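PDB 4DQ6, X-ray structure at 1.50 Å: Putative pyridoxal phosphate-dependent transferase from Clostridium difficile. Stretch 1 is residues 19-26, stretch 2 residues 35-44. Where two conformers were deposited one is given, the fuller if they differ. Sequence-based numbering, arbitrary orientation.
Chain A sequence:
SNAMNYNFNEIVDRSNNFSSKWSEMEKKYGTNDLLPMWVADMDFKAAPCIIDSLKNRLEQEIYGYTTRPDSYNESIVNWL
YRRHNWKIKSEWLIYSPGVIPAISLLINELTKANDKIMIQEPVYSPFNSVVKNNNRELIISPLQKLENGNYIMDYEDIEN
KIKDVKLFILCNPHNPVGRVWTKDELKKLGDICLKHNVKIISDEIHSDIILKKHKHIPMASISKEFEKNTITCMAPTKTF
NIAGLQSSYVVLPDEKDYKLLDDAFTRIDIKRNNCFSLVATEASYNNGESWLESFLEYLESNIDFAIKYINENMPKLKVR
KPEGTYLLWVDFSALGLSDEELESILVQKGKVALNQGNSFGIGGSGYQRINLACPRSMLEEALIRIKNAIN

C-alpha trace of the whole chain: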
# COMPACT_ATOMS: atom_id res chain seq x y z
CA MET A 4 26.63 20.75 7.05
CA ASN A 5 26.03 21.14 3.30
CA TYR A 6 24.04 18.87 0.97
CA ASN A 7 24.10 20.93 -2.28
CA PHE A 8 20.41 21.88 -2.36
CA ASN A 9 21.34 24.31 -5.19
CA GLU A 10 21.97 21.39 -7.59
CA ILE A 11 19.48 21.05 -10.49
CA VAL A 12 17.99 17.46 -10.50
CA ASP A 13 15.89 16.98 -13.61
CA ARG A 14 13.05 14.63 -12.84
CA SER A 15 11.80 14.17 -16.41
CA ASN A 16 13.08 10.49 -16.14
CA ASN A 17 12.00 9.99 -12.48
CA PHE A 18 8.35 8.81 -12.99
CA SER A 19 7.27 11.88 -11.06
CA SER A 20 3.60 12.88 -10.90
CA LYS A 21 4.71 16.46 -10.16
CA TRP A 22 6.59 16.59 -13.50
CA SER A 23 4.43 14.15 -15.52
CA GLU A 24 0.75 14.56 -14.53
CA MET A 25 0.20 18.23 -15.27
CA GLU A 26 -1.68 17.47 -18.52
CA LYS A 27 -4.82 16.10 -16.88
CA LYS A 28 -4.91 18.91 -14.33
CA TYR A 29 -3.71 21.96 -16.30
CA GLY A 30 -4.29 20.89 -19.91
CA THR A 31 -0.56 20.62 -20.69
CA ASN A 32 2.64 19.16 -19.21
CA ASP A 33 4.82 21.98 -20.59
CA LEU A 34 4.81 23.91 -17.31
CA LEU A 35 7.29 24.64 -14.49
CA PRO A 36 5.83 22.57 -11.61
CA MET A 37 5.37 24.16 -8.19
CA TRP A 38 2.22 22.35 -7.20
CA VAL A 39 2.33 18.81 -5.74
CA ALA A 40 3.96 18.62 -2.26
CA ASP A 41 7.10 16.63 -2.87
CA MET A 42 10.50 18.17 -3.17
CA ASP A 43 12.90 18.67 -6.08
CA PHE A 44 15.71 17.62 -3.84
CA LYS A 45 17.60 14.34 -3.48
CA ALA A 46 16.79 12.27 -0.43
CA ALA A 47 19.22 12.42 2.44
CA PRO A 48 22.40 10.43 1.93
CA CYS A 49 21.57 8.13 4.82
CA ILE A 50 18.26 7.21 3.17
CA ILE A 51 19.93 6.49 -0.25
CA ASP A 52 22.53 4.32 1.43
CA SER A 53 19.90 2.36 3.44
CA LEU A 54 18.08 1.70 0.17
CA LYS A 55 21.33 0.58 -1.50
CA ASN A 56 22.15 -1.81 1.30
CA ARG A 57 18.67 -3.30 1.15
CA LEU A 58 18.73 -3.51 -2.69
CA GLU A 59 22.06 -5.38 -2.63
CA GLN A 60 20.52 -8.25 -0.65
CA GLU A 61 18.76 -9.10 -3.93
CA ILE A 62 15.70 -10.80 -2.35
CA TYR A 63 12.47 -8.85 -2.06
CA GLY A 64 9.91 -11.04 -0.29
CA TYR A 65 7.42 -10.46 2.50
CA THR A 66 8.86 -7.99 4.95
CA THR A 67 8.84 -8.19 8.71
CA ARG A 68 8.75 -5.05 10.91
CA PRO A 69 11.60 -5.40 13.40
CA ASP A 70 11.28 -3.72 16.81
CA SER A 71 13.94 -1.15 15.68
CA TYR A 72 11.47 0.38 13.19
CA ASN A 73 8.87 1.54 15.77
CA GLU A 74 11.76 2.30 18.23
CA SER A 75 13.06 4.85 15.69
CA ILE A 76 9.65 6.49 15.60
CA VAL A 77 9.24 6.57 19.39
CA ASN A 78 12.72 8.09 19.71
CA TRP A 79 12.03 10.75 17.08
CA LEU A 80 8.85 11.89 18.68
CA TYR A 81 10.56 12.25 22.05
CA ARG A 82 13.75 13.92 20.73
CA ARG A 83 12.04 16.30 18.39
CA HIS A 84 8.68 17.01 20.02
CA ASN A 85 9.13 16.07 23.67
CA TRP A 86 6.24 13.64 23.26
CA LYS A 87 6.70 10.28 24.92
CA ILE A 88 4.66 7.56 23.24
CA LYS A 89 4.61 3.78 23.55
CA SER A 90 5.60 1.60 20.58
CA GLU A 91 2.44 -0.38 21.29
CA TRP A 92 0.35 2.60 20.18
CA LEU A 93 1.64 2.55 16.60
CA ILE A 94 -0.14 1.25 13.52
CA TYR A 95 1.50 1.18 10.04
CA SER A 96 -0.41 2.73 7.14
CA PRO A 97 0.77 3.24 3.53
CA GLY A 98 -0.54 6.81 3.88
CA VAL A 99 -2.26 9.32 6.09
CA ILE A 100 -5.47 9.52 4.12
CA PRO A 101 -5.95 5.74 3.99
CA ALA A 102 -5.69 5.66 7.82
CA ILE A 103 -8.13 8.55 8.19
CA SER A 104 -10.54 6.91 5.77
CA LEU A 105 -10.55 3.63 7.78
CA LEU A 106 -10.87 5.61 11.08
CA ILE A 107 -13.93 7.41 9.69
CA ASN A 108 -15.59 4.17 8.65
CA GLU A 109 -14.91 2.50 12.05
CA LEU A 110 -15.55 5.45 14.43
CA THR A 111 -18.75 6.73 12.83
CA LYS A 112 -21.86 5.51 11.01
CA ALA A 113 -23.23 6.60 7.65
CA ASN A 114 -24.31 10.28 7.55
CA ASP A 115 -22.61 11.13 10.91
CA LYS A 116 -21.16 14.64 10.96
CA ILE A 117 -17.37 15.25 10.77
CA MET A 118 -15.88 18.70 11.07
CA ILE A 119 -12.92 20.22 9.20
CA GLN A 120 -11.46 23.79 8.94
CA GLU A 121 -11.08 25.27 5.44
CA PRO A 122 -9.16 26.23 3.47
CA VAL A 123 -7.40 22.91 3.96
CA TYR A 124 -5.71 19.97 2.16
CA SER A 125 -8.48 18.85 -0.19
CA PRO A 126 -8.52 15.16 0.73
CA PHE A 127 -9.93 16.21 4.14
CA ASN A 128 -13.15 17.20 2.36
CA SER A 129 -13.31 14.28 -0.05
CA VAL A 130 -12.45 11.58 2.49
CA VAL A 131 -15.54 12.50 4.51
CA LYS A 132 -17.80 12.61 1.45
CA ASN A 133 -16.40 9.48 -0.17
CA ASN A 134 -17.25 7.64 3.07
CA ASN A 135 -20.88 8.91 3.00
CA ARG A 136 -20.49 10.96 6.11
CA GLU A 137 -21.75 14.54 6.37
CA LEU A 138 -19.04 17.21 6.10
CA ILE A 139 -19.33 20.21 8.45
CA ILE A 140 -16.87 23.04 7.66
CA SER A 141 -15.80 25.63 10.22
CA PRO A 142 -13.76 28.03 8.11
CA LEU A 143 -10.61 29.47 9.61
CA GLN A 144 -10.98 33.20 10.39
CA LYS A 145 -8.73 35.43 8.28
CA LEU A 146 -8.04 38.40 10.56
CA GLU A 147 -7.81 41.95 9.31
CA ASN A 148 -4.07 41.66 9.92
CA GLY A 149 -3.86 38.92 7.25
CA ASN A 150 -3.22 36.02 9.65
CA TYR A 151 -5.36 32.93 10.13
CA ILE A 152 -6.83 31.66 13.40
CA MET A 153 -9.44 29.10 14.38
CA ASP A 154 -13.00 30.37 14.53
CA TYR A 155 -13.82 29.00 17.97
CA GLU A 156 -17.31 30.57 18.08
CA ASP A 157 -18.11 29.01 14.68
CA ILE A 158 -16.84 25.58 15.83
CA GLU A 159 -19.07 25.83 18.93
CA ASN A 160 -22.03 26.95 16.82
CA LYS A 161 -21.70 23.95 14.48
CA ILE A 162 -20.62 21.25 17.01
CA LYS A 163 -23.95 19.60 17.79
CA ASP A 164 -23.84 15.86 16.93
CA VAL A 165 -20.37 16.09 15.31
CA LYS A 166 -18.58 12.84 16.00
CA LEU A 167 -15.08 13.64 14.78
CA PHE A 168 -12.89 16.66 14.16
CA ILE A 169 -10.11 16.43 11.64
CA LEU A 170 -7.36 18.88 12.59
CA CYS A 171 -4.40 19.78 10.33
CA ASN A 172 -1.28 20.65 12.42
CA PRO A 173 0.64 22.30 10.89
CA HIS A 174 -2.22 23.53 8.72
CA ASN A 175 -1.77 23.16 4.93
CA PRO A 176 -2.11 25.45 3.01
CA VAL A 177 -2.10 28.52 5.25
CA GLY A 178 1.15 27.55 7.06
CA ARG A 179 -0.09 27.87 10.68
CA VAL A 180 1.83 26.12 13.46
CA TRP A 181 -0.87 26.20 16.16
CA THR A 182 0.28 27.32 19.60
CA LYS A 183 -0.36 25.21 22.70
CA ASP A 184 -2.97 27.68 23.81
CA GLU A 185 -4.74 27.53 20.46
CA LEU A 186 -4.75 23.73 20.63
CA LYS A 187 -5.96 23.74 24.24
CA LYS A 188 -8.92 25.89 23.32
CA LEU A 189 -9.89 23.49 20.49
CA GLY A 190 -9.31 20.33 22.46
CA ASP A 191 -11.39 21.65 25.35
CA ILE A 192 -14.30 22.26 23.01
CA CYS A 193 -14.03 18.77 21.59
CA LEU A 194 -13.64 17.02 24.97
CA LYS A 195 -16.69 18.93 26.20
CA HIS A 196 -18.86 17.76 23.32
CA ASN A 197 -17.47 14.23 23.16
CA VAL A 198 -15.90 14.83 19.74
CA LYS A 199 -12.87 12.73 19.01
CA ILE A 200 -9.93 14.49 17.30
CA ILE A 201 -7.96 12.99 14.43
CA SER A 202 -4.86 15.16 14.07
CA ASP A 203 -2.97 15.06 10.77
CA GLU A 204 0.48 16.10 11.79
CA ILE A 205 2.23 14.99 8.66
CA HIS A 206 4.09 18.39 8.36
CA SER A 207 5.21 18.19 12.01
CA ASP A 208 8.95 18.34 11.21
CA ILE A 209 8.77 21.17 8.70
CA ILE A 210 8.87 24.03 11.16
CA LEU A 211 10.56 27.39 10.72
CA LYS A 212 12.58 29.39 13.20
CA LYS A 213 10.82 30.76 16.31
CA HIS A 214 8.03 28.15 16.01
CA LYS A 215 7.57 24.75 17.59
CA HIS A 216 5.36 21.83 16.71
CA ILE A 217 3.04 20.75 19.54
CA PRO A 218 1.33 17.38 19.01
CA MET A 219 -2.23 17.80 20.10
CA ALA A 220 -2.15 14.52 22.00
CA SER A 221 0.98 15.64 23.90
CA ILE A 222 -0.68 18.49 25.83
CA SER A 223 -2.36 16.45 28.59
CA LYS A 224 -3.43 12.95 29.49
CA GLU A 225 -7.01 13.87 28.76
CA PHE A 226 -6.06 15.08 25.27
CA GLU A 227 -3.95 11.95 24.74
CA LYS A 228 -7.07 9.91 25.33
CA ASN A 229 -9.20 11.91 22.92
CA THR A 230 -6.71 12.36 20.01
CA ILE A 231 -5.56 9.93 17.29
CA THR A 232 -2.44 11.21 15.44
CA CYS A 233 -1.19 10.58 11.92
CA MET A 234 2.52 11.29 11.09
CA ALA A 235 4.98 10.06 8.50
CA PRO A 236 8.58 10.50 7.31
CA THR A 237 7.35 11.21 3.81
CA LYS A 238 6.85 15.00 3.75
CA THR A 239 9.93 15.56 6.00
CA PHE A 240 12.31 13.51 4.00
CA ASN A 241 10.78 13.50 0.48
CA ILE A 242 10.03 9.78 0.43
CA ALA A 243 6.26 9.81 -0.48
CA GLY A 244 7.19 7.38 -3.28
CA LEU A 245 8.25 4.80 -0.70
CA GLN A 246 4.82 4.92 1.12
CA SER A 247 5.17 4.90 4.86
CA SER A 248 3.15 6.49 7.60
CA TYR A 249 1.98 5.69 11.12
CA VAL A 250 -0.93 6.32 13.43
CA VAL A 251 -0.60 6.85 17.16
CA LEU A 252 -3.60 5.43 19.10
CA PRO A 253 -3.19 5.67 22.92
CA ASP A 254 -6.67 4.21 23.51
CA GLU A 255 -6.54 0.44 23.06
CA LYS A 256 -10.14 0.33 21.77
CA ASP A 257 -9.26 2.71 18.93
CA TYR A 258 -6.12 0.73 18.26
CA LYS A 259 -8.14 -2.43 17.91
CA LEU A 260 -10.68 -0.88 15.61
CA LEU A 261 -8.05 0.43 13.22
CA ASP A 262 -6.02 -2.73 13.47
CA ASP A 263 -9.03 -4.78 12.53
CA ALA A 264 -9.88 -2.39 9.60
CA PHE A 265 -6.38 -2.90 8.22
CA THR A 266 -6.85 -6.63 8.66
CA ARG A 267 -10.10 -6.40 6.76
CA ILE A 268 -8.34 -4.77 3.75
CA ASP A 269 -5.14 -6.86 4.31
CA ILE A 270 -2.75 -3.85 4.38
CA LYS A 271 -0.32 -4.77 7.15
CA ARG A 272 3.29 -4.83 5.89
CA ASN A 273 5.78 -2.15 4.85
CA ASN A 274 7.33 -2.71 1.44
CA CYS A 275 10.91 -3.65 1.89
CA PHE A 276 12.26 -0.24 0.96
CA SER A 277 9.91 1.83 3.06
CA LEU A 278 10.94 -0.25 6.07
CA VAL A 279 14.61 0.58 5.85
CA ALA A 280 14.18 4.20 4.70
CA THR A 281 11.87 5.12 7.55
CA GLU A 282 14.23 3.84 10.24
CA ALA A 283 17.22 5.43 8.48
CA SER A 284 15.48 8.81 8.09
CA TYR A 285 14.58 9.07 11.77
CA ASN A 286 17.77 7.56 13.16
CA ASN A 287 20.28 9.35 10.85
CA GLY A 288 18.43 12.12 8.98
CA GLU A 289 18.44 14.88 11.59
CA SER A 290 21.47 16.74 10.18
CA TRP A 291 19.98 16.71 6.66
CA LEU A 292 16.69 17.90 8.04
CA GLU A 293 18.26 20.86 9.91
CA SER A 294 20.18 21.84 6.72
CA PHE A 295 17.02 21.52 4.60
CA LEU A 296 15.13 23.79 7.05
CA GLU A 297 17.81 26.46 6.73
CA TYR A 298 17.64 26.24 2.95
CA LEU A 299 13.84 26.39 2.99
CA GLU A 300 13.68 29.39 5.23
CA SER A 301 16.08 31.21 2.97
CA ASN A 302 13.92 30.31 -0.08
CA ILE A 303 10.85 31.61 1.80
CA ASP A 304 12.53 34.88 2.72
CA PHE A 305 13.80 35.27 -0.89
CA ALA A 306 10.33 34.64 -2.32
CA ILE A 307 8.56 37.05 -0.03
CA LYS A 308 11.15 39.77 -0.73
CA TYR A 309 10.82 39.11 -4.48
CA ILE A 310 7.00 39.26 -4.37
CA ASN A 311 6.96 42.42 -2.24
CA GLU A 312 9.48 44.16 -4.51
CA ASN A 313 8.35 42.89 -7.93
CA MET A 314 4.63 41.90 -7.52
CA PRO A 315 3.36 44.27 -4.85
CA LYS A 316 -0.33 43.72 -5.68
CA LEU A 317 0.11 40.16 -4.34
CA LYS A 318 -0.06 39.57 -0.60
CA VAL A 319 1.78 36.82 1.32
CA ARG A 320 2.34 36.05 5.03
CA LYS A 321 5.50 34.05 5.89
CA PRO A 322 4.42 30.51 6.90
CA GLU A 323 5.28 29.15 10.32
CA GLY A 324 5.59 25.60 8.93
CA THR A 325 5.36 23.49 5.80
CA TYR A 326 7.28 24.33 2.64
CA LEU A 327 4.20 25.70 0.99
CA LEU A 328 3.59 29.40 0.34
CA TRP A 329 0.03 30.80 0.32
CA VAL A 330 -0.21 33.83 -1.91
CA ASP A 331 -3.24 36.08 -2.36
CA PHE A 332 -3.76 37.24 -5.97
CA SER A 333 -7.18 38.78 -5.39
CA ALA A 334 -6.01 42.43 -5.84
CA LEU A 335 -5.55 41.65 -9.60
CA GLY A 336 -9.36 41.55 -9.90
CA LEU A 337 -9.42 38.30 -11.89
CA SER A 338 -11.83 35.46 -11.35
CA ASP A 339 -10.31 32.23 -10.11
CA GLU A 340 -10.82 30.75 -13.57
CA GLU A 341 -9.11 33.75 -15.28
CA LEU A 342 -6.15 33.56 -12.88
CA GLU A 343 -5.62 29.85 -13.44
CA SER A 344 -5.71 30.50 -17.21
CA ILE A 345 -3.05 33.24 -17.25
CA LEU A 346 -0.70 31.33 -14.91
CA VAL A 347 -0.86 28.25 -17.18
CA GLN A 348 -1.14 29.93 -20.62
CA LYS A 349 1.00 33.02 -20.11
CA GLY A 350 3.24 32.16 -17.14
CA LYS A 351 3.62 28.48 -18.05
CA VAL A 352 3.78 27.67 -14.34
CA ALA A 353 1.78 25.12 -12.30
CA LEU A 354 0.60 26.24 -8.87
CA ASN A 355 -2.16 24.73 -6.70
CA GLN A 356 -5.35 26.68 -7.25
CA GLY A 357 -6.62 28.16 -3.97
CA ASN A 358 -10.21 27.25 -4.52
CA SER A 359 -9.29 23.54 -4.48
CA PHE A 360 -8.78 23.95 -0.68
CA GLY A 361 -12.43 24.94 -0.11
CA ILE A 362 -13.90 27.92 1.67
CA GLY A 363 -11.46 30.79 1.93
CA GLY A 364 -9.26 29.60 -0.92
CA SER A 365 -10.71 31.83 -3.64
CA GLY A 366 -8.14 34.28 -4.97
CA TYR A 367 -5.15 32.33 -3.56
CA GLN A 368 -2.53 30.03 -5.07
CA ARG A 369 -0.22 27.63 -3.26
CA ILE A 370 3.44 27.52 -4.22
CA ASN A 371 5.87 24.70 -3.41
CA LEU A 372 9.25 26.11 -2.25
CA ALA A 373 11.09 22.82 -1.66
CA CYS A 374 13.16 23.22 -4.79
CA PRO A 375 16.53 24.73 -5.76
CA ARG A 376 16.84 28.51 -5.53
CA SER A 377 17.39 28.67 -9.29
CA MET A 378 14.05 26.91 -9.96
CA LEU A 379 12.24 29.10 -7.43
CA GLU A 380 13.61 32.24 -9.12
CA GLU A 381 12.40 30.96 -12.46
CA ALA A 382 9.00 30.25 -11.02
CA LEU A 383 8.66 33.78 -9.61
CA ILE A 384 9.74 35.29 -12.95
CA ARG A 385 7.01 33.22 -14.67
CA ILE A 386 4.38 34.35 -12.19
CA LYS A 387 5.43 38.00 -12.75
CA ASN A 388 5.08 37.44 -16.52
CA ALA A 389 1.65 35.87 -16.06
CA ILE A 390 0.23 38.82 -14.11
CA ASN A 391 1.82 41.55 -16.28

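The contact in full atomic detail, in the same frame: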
# COMPACT_ATOMS: atom_id res chain seq x y z
N SER A 19 7.73 10.96 -12.05
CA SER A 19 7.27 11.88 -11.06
C SER A 19 5.91 12.44 -11.46
O SER A 19 5.77 12.99 -12.54
CB SER A 19 8.23 13.08 -10.97
OG SER A 19 7.65 14.16 -10.23
N SER A 20 4.91 12.28 -10.61
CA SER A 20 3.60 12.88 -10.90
C SER A 20 3.66 14.42 -10.98
O SER A 20 3.06 15.01 -11.84
CB SER A 20 2.56 12.44 -9.90
OG SER A 20 2.92 12.81 -8.60
N LYS A 21 4.51 15.02 -10.13
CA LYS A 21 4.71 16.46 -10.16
C LYS A 21 5.14 16.95 -11.57
O LYS A 21 4.65 17.98 -12.08
CB LYS A 21 5.74 16.86 -9.11
CG LYS A 21 5.95 18.37 -8.94
CD LYS A 21 7.04 18.60 -7.86
CE LYS A 21 7.19 20.05 -7.42
NZ LYS A 21 8.27 20.16 -6.36
N TRP A 22 6.06 16.23 -12.17
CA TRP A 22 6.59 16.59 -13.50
C TRP A 22 5.85 16.00 -14.69
O TRP A 22 6.00 16.51 -15.81
CB TRP A 22 8.06 16.20 -13.56
CG TRP A 22 8.93 17.11 -12.76
CD1 TRP A 22 9.21 17.09 -11.39
CD2 TRP A 22 9.63 18.28 -13.26
NE1 TRP A 22 10.05 18.14 -11.04
CE2 TRP A 22 10.34 18.86 -12.13
CE3 TRP A 22 9.74 18.89 -14.51
CZ2 TRP A 22 11.13 19.99 -12.26
CZ3 TRP A 22 10.50 20.06 -14.61
CH2 TRP A 22 11.16 20.59 -13.50
N SER A 23 5.03 14.97 -14.47
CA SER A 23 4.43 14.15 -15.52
C SER A 23 2.91 14.14 -15.61
O SER A 23 2.37 13.72 -16.62
CB SER A 23 4.90 12.70 -15.35
OG SER A 23 6.29 12.68 -15.55
N GLU A 24 2.22 14.55 -14.56
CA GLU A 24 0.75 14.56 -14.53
C GLU A 24 0.11 15.95 -14.63
O GLU A 24 -1.08 16.13 -14.34
CB GLU A 24 0.24 13.87 -13.24
CG GLU A 24 0.40 12.39 -13.34
CD GLU A 24 -0.10 11.58 -12.14
OE1 GLU A 24 -0.92 12.06 -11.32
OE2 GLU A 24 0.34 10.41 -12.04
N MET A 25 0.84 16.94 -15.11
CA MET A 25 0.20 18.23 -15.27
C MET A 25 -0.83 18.28 -16.40
O MET A 25 -1.76 19.09 -16.32
CB MET A 25 1.24 19.34 -15.44
CG MET A 25 1.97 19.63 -14.15
SD MET A 25 3.33 20.75 -14.33
CE MET A 25 4.49 19.73 -15.24
N GLU A 26 -0.69 17.45 -17.43
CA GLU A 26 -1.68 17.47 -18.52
C GLU A 26 -3.13 17.32 -18.07
O GLU A 26 -3.99 18.10 -18.47
CB GLU A 26 -1.41 16.40 -19.59
CG GLU A 26 -2.28 16.63 -20.84
CD GLU A 26 -1.97 15.67 -21.97
OE1 GLU A 26 -1.49 14.55 -21.67
OE2 GLU A 26 -2.21 16.04 -23.14
N LEU A 35 6.35 24.74 -15.60
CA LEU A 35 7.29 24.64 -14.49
C LEU A 35 6.45 24.23 -13.26
O LEU A 35 5.58 24.98 -12.87
CB LEU A 35 7.97 25.99 -14.22
CG LEU A 35 9.12 26.07 -13.18
CD1 LEU A 35 10.07 27.23 -13.48
CD2 LEU A 35 8.59 26.25 -11.78
N PRO A 36 6.73 23.07 -12.67
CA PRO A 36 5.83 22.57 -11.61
C PRO A 36 6.17 23.09 -10.22
O PRO A 36 7.28 22.89 -9.72
CB PRO A 36 6.03 21.06 -11.70
CG PRO A 36 7.44 20.94 -12.12
CD PRO A 36 7.70 22.05 -13.08
N MET A 37 5.20 23.70 -9.55
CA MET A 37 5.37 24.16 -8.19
C MET A 37 4.14 23.80 -7.37
O MET A 37 3.73 24.58 -6.48
CB MET A 37 5.55 25.68 -8.16
CG MET A 37 6.69 26.21 -9.01
SD MET A 37 8.35 25.82 -8.43
CE MET A 37 8.55 26.98 -7.06
N TRP A 38 3.57 22.65 -7.68
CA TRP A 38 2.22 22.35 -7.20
C TRP A 38 2.28 21.25 -6.17
O TRP A 38 2.41 21.52 -4.96
CB TRP A 38 1.26 22.13 -8.40
CG TRP A 38 1.61 20.96 -9.32
CD1 TRP A 38 2.76 20.78 -10.12
CD2 TRP A 38 0.77 19.80 -9.61
NE1 TRP A 38 2.69 19.61 -10.81
CE2 TRP A 38 1.51 18.98 -10.56
CE3 TRP A 38 -0.48 19.35 -9.17
CZ2 TRP A 38 1.03 17.79 -11.05
CZ3 TRP A 38 -0.96 18.13 -9.65
CH2 TRP A 38 -0.23 17.38 -10.60
N VAL A 39 2.29 20.00 -6.62
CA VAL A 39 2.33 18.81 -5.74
C VAL A 39 3.38 18.94 -4.64
O VAL A 39 4.56 19.26 -4.92
CB VAL A 39 2.68 17.58 -6.63
CG1 VAL A 39 3.38 16.45 -5.83
CG2 VAL A 39 1.43 17.11 -7.38
N ALA A 40 3.05 18.58 -3.40
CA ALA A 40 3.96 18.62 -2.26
C ALA A 40 4.88 17.39 -2.19
O ALA A 40 4.74 16.53 -1.32
CB ALA A 40 3.12 18.78 -0.95
N ASP A 41 5.85 17.37 -3.09
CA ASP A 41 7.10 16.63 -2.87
C ASP A 41 8.19 17.59 -3.28
O ASP A 41 7.93 18.65 -3.82
CB ASP A 41 7.16 15.23 -3.53
CG ASP A 41 7.25 15.24 -5.02
OD1 ASP A 41 7.60 16.27 -5.64
OD2 ASP A 41 7.01 14.16 -5.64
N MET A 42 9.43 17.22 -3.00
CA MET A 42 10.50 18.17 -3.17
C MET A 42 11.32 17.87 -4.40
O MET A 42 11.49 16.69 -4.77
CB MET A 42 11.44 18.11 -1.96
CG MET A 42 10.83 18.10 -0.56
SD MET A 42 12.28 18.09 0.60
CE MET A 42 11.37 17.92 2.16
N ASP A 43 11.91 18.89 -5.00
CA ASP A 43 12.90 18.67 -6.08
C ASP A 43 14.31 18.67 -5.52
O ASP A 43 15.27 19.34 -6.04
CB ASP A 43 12.76 19.71 -7.15
CG ASP A 43 11.50 19.54 -7.97
OD1 ASP A 43 11.42 18.57 -8.76
OD2 ASP A 43 10.58 20.37 -7.84
N PHE A 44 14.44 17.88 -4.47
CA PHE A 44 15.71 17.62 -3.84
C PHE A 44 15.97 16.12 -3.72
O PHE A 44 15.10 15.35 -3.57
CB PHE A 44 15.76 18.18 -2.44
CG PHE A 44 15.67 19.65 -2.35
CD1 PHE A 44 16.41 20.51 -3.15
CD2 PHE A 44 14.86 20.18 -1.39
CE1 PHE A 44 16.25 21.89 -3.02
CE2 PHE A 44 14.73 21.54 -1.21
CZ PHE A 44 15.42 22.41 -2.07
O HOH W 1 6.15 13.58 -8.13

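A short helical turn in stretch 1 lies against the largely irregular stretch 2, which begins in strand and is mostly loop. The backbones come closest at Lys21 and Val39, whose CA atoms are 5.5 Å apart, and at Trp22 and Pro36, with CA atoms 6.3 Å apart. Together the stretches bury 602 Å², counting both sides.

Ser19 precedes the helix as its N-cap: its OG accepts from Trp22 N at 3.3 Å with an angle of 158°, satisfying an amide that the first turn leaves short of partners. The same OG donates to water 1 (2.6 Å to the water O), which also accepts from Lys21 N at 3.0 Å and donates to Asp41 OD2 at 2.7 Å. The cap is thus tied to stretch 2 through a single water. Ser20 contributes mainly its carbonyl, with O lying 3.5 Å from Trp38 CZ2, oblique to the ring.

Lys21 is the centre of the contact, with 148 Å² covered. Its CA-to-CB bond points sideways, and Lys21 CB lies 4.0 Å from Val39 CB; four chi angles near 180° then extend the chain along stretch 2, bringing Lys21 CD to 3.3 Å from Asp41 OD1. At the tip, NZ donates to Asp41 O at 3.0 Å and to Asp43 OD2 at 2.8 Å, the latter a salt bridge; Asp41 OD1, 4.0 Å from NZ, adds a second nearby negative charge. The backbone is engaged too: Lys21 O accepts from Trp38 NE1 at 2.8 Å and 156°, near the indole plane, as expected for an in-plane N-H.

Trp22 points away at CA-to-CB, yet its indole (chi1 -74°, m) returns to stretch 2. NE1 donates to Asp43 OD1 at 2.7 Å and 163°, so the Asp43 carboxylate receives the indole on one oxygen and the lysine ammonium on the other. Pro36 CG sits 3.6 Å from the centroid of the six-membered ring, only 11° off its normal, a CH-pi contact that packs the C-H groups of Pro36 CG against the pi face of the indole.

Ser23 turns away and makes no contact. Glu24, the first residue to leave helical phi/psi, brings its O within 4.0 Å of Trp38 CH2. Met25 packs against both Pro36 and Trp38: SD lies 3.8 Å from Pro36 CB, and CG 3.7 Å from Trp38 CE2. Its sulfur is 4.5 Å from the centroid of the five-membered Trp38 ring, 50° off the normal, an oblique sulfur-aromatic approach. Glu26 is out of reach.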